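Local structure of KLLA0B12012p (Kluyveromyces lactis, 6Y3P) at residues I296-F308 and F329-L343. The protein partners the mRNA decapping enzyme Dcp2 and, through this C-terminal tubulin-tyrosine-ligase-like ATP-grasp domain, probably binds ATP. Numbering follows the deposited sequence.
Sequences IRTQIHEAVSELF and FGFDFLVDSDYQVKL
Helix 290-313 packs across one side of the beta hairpin 326-347 in the ATP-grasp domain, and residues 296-308 meet the hairpin's turn and the inward side chains of its strands. At the turn, the amide of Q299 grips the backbone at two points. Q299 NE2 donates to Y339 O (2.8 Å) in the plane of both the amide and the carbonyl, while Q299 OE1 accepts from V341 N (2.9 Å, N-H...O 169°), the donor lying above the plane of the Q299 side-chain carbonyl. With an alanine here, Y339 O and V341 N would probably lose these partners, and the start of the second strand its polar tie to the helix. The turn is braced from within: D336 OD1 takes D338 N, an Asx turn, and Q340 N from opposite faces of its carboxylate. Beside Q299, I296 sets CG2 against V341 CG1 (3.8 Å) and CD1 against V335 CG1. Farther along, I300 sets CG1 over the centre of the F333 ring (3.9 Å from its centroid), placed there by a chi1 of -77° that keeps CG1 beside the backbone N. L343 CD1 lies over the opposite face of that ring, offset toward the rim, and A303 CB meets its edge. L307 CD2 touches both L343 CD2 (3.6 Å) and F331 CE2, whose ring also meets V304 CG2 and, through F331 CZ, F308 CE2 (3.7 Å). The layer continues onto strands 215-224 and 228-239 of the same antiparallel sheet, I300 reaching C219 and M235, while F319 makes an edge-to-face stack with F308.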
loop_
_atom_site.group_PDB
_atom_site.type_symbol
_atom_site.label_atom_id
_atom_site.label_comp_id
_atom_site.label_asym_id
_atom_site.label_seq_id
_atom_site.Cartn_x
_atom_site.Cartn_y
_atom_site.Cartn_z
ATOM N N ILE A 296 14.713 -7.255 -5.035
ATOM C CA ILE A 296 13.371 -6.685 -4.964
ATOM C C ILE A 296 12.933 -6.624 -3.461
ATOM O O ILE A 296 12.292 -5.658 -3.024
ATOM C CB ILE A 296 12.408 -7.496 -5.884
ATOM C CG1 ILE A 296 12.617 -7.100 -7.365
ATOM C CG2 ILE A 296 10.933 -7.344 -5.481
ATOM C CD1 ILE A 296 12.003 -8.164 -8.479
ATOM N N ARG A 297 13.309 -7.645 -2.681
ATOM C CA ARG A 297 12.969 -7.691 -1.260
ATOM C C ARG A 297 13.749 -6.595 -0.517
ATOM O O ARG A 297 13.174 -5.873 0.281
ATOM C CB ARG A 297 13.305 -9.070 -0.685
ATOM C CG ARG A 297 12.089 -9.903 -0.353
ATOM C CD ARG A 297 12.461 -11.357 -0.180
ATOM N NE ARG A 297 11.642 -12.152 -1.086
ATOM C CZ ARG A 297 12.101 -13.098 -1.896
ATOM N NH1 ARG A 297 13.393 -13.419 -1.894
ATOM N NH2 ARG A 297 11.271 -13.744 -2.706
ATOM N N THR A 298 15.046 -6.463 -0.810
ATOM C CA THR A 298 15.934 -5.451 -0.232
ATOM C C THR A 298 15.361 -4.059 -0.500
ATOM O O THR A 298 15.113 -3.336 0.463
ATOM C CB THR A 298 17.348 -5.715 -0.716
ATOM O OG1 THR A 298 17.664 -7.025 -0.235
ATOM C CG2 THR A 298 18.377 -4.690 -0.186
ATOM N N GLN A 299 15.039 -3.738 -1.774
ATOM C CA GLN A 299 14.373 -2.464 -2.146
ATOM C C GLN A 299 13.071 -2.250 -1.392
ATOM O O GLN A 299 12.816 -1.134 -0.937
ATOM C CB GLN A 299 14.035 -2.409 -3.639
ATOM C CG GLN A 299 15.224 -2.441 -4.577
ATOM C CD GLN A 299 14.736 -2.545 -5.998
ATOM O OE1 GLN A 299 14.177 -1.586 -6.552
ATOM N NE2 GLN A 299 14.919 -3.725 -6.609
ATOM N N ILE A 300 12.251 -3.307 -1.239
ATOM C CA ILE A 300 10.963 -3.193 -0.530
ATOM C C ILE A 300 11.174 -2.804 0.954
ATOM O O ILE A 300 10.513 -1.890 1.461
ATOM C CB ILE A 300 10.071 -4.455 -0.736
ATOM C CG1 ILE A 300 9.427 -4.396 -2.140
ATOM C CG2 ILE A 300 8.987 -4.567 0.367
ATOM C CD1 ILE A 300 8.871 -5.719 -2.744
ATOM N N HIS A 301 12.101 -3.475 1.624
ATOM C CA HIS A 301 12.406 -3.211 3.032
ATOM C C HIS A 301 12.944 -1.834 3.201
ATOM O O HIS A 301 12.614 -1.184 4.169
ATOM C CB HIS A 301 13.457 -4.189 3.527
ATOM C CG HIS A 301 12.972 -5.587 3.616
ATOM N ND1 HIS A 301 13.713 -6.553 4.239
ATOM C CD2 HIS A 301 11.824 -6.134 3.172
ATOM C CE1 HIS A 301 12.991 -7.655 4.167
ATOM N NE2 HIS A 301 11.844 -7.440 3.547
ATOM N N GLU A 302 13.774 -1.377 2.268
ATOM C CA GLU A 302 14.321 -0.042 2.323
ATOM C C GLU A 302 13.255 1.030 2.152
ATOM O O GLU A 302 13.238 1.996 2.916
ATOM C CB GLU A 302 15.462 0.100 1.309
ATOM C CG GLU A 302 16.451 1.196 1.643
ATOM C CD GLU A 302 16.944 1.306 3.078
ATOM O OE1 GLU A 302 17.100 0.268 3.767
ATOM O OE2 GLU A 302 17.199 2.455 3.502
ATOM N N ALA A 303 12.341 0.829 1.186
ATOM C CA ALA A 303 11.261 1.759 0.852
ATOM C C ALA A 303 10.224 1.904 1.973
ATOM O O ALA A 303 9.792 3.030 2.269
ATOM C CB ALA A 303 10.607 1.363 -0.460
ATOM N N VAL A 304 9.864 0.765 2.618
ATOM C CA VAL A 304 8.942 0.694 3.753
ATOM C C VAL A 304 9.535 1.478 4.970
ATOM O O VAL A 304 8.851 2.306 5.560
ATOM C CB VAL A 304 8.593 -0.791 4.106
ATOM C CG1 VAL A 304 7.943 -0.884 5.472
ATOM C CG2 VAL A 304 7.681 -1.432 3.047
ATOM N N SER A 305 10.805 1.205 5.314
ATOM C CA SER A 305 11.575 1.816 6.415
ATOM C C SER A 305 11.650 3.343 6.248
ATOM O O SER A 305 11.372 4.084 7.182
ATOM C CB SER A 305 12.983 1.216 6.454
ATOM O OG SER A 305 13.792 1.883 7.406
ATOM N N GLU A 306 12.006 3.792 5.034
ATOM C CA GLU A 306 12.121 5.193 4.629
ATOM C C GLU A 306 10.773 5.880 4.700
ATOM O O GLU A 306 10.693 7.002 5.210
ATOM C CB GLU A 306 12.704 5.280 3.207
ATOM C CG GLU A 306 14.188 4.972 3.122
ATOM C CD GLU A 306 15.035 5.925 3.939
ATOM O OE1 GLU A 306 15.035 7.130 3.601
ATOM O OE2 GLU A 306 15.597 5.496 4.975
ATOM N N LEU A 307 9.702 5.195 4.256
ATOM C CA LEU A 307 8.344 5.750 4.305
ATOM C C LEU A 307 7.878 5.994 5.719
ATOM O O LEU A 307 7.312 7.051 6.001
ATOM C CB LEU A 307 7.331 4.909 3.505
ATOM C CG LEU A 307 5.891 5.442 3.431
ATOM C CD1 LEU A 307 5.861 6.916 2.972
ATOM C CD2 LEU A 307 5.073 4.631 2.502
ATOM N N PHE A 308 8.118 5.048 6.615
ATOM C CA PHE A 308 7.728 5.242 8.001
ATOM C C PHE A 308 8.571 6.338 8.677
ATOM O O PHE A 308 8.027 7.105 9.467
ATOM C CB PHE A 308 7.689 3.909 8.767
ATOM C CG PHE A 308 6.361 3.235 8.489
ATOM C CD1 PHE A 308 5.176 3.749 9.014
ATOM C CD2 PHE A 308 6.282 2.155 7.617
ATOM C CE1 PHE A 308 3.946 3.192 8.680
ATOM C CE2 PHE A 308 5.046 1.595 7.284
ATOM C CZ PHE A 308 3.888 2.118 7.813
ATOM N N PHE A 329 -0.985 -3.346 6.797
ATOM C CA PHE A 329 -1.339 -2.612 5.599
ATOM C C PHE A 329 -0.916 -3.430 4.379
ATOM O O PHE A 329 0.012 -4.239 4.464
ATOM C CB PHE A 329 -0.582 -1.270 5.553
ATOM C CG PHE A 329 -0.752 -0.356 6.742
ATOM C CD1 PHE A 329 0.112 -0.436 7.830
ATOM C CD2 PHE A 329 -1.720 0.644 6.736
ATOM C CE1 PHE A 329 -0.014 0.448 8.913
ATOM C CE2 PHE A 329 -1.844 1.533 7.817
ATOM C CZ PHE A 329 -0.996 1.421 8.900
ATOM N N GLY A 330 -1.584 -3.155 3.256
ATOM C CA GLY A 330 -1.286 -3.725 1.954
ATOM C C GLY A 330 -0.506 -2.739 1.106
ATOM O O GLY A 330 -1.069 -1.749 0.633
ATOM N N PHE A 331 0.817 -2.973 0.946
ATOM C CA PHE A 331 1.665 -2.106 0.137
ATOM C C PHE A 331 1.707 -2.612 -1.288
ATOM O O PHE A 331 2.055 -3.764 -1.524
ATOM C CB PHE A 331 3.077 -1.986 0.712
ATOM C CG PHE A 331 3.273 -0.947 1.785
ATOM C CD1 PHE A 331 2.537 -0.993 2.964
ATOM C CD2 PHE A 331 4.302 -0.020 1.691
ATOM C CE1 PHE A 331 2.781 -0.087 3.986
ATOM C CE2 PHE A 331 4.542 0.891 2.717
ATOM C CZ PHE A 331 3.781 0.851 3.858
ATOM N N ASP A 332 1.329 -1.755 -2.228
ATOM C CA ASP A 332 1.332 -2.100 -3.640
ATOM C C ASP A 332 2.470 -1.437 -4.381
ATOM O O ASP A 332 2.589 -0.196 -4.443
ATOM C CB ASP A 332 -0.031 -1.850 -4.301
ATOM C CG ASP A 332 -1.081 -2.808 -3.749
ATOM O OD1 ASP A 332 -1.169 -3.958 -4.255
ATOM O OD2 ASP A 332 -1.749 -2.446 -2.760
ATOM N N PHE A 333 3.339 -2.304 -4.899
ATOM C CA PHE A 333 4.520 -1.976 -5.676
ATOM C C PHE A 333 4.412 -2.473 -7.123
ATOM O O PHE A 333 3.944 -3.576 -7.371
ATOM C CB PHE A 333 5.757 -2.655 -5.061
ATOM C CG PHE A 333 6.198 -2.142 -3.721
ATOM C CD1 PHE A 333 7.074 -1.073 -3.625
ATOM C CD2 PHE A 333 5.804 -2.780 -2.553
ATOM C CE1 PHE A 333 7.505 -0.616 -2.367
ATOM C CE2 PHE A 333 6.211 -2.300 -1.302
ATOM C CZ PHE A 333 7.051 -1.221 -1.222
ATOM N N LEU A 334 4.933 -1.687 -8.053
ATOM C CA LEU A 334 5.084 -2.027 -9.467
ATOM C C LEU A 334 6.571 -2.418 -9.656
ATOM O O LEU A 334 7.444 -1.939 -8.928
ATOM C CB LEU A 334 4.755 -0.804 -10.328
ATOM C CG LEU A 334 3.303 -0.655 -10.837
ATOM C CD1 LEU A 334 2.299 -0.598 -9.717
ATOM C CD2 LEU A 334 3.146 0.597 -11.680
ATOM N N VAL A 335 6.833 -3.351 -10.558
ATOM C CA VAL A 335 8.166 -3.822 -10.878
ATOM C C VAL A 335 8.410 -3.515 -12.343
ATOM O O VAL A 335 7.572 -3.868 -13.188
ATOM C CB VAL A 335 8.383 -5.340 -10.599
ATOM C CG1 VAL A 335 9.875 -5.685 -10.627
ATOM C CG2 VAL A 335 7.752 -5.767 -9.270
ATOM N N ASP A 336 9.567 -2.899 -12.642
ATOM C CA ASP A 336 9.970 -2.594 -14.016
ATOM C C ASP A 336 10.861 -3.697 -14.585
ATOM O O ASP A 336 11.290 -4.585 -13.847
ATOM C CB ASP A 336 10.584 -1.167 -14.178
ATOM C CG ASP A 336 11.977 -0.866 -13.636
ATOM O OD1 ASP A 336 12.779 -1.824 -13.461
ATOM O OD2 ASP A 336 12.307 0.346 -13.482
ATOM N N SER A 337 11.171 -3.620 -15.893
ATOM C CA SER A 337 11.980 -4.627 -16.583
ATOM C C SER A 337 13.450 -4.694 -16.103
ATOM O O SER A 337 14.161 -5.621 -16.490
ATOM C CB SER A 337 11.883 -4.455 -18.092
ATOM O OG SER A 337 12.340 -3.158 -18.423
ATOM N N ASP A 338 13.869 -3.766 -15.204
ATOM C CA ASP A 338 15.216 -3.739 -14.606
ATOM C C ASP A 338 15.176 -4.177 -13.165
ATOM O O ASP A 338 16.141 -3.945 -12.446
ATOM C CB ASP A 338 15.881 -2.356 -14.733
ATOM C CG ASP A 338 15.979 -1.879 -16.163
ATOM O OD1 ASP A 338 16.404 -2.681 -17.027
ATOM O OD2 ASP A 338 15.598 -0.715 -16.427
ATOM N N TYR A 339 14.061 -4.848 -12.752
ATOM C CA TYR A 339 13.803 -5.386 -11.412
ATOM C C TYR A 339 13.820 -4.288 -10.338
ATOM O O TYR A 339 14.148 -4.553 -9.190
ATOM C CB TYR A 339 14.738 -6.576 -11.070
ATOM C CG TYR A 339 14.787 -7.630 -12.159
ATOM C CD1 TYR A 339 15.728 -7.559 -13.183
ATOM C CD2 TYR A 339 13.899 -8.706 -12.158
ATOM C CE1 TYR A 339 15.773 -8.513 -14.192
ATOM C CE2 TYR A 339 13.923 -9.661 -13.174
ATOM C CZ TYR A 339 14.867 -9.561 -14.184
ATOM O OH TYR A 339 14.942 -10.502 -15.173
ATOM N N GLN A 340 13.395 -3.065 -10.719
ATOM C CA GLN A 340 13.281 -1.910 -9.831
ATOM C C GLN A 340 11.845 -1.768 -9.354
ATOM O O GLN A 340 10.920 -1.811 -10.167
ATOM C CB GLN A 340 13.794 -0.617 -10.508
ATOM C CG GLN A 340 15.289 -0.639 -10.942
ATOM C CD GLN A 340 16.187 -1.219 -9.871
ATOM O OE1 GLN A 340 16.413 -0.611 -8.825
ATOM N NE2 GLN A 340 16.654 -2.446 -10.065
ATOM N N VAL A 341 11.652 -1.628 -8.039
ATOM C CA VAL A 341 10.308 -1.476 -7.473
ATOM C C VAL A 341 9.869 -0.010 -7.436
ATOM O O VAL A 341 10.671 0.897 -7.290
ATOM C CB VAL A 341 10.071 -2.171 -6.085
ATOM C CG1 VAL A 341 10.604 -3.603 -6.049
ATOM C CG2 VAL A 341 10.632 -1.351 -4.930
ATOM N N LYS A 342 8.575 0.200 -7.519
ATOM C CA LYS A 342 8.026 1.526 -7.437
ATOM C C LYS A 342 6.800 1.476 -6.594
ATOM O O LYS A 342 5.880 0.734 -6.904
ATOM C CB LYS A 342 7.837 2.170 -8.834
ATOM C CG LYS A 342 9.039 3.086 -9.159
ATOM C CD LYS A 342 9.281 3.327 -10.646
ATOM C CE LYS A 342 10.457 4.258 -10.924
ATOM N NZ LYS A 342 10.218 5.673 -10.483
ATOM N N LEU A 343 6.822 2.180 -5.453
ATOM C CA LEU A 343 5.647 2.205 -4.586
ATOM C C LEU A 343 4.524 2.989 -5.255
ATOM O O LEU A 343 4.723 4.117 -5.712
ATOM C CB LEU A 343 5.940 2.739 -3.165
ATOM C CG LEU A 343 4.744 2.762 -2.202
ATOM C CD1 LEU A 343 4.260 1.356 -1.861
ATOM C CD2 LEU A 343 5.077 3.541 -0.956
#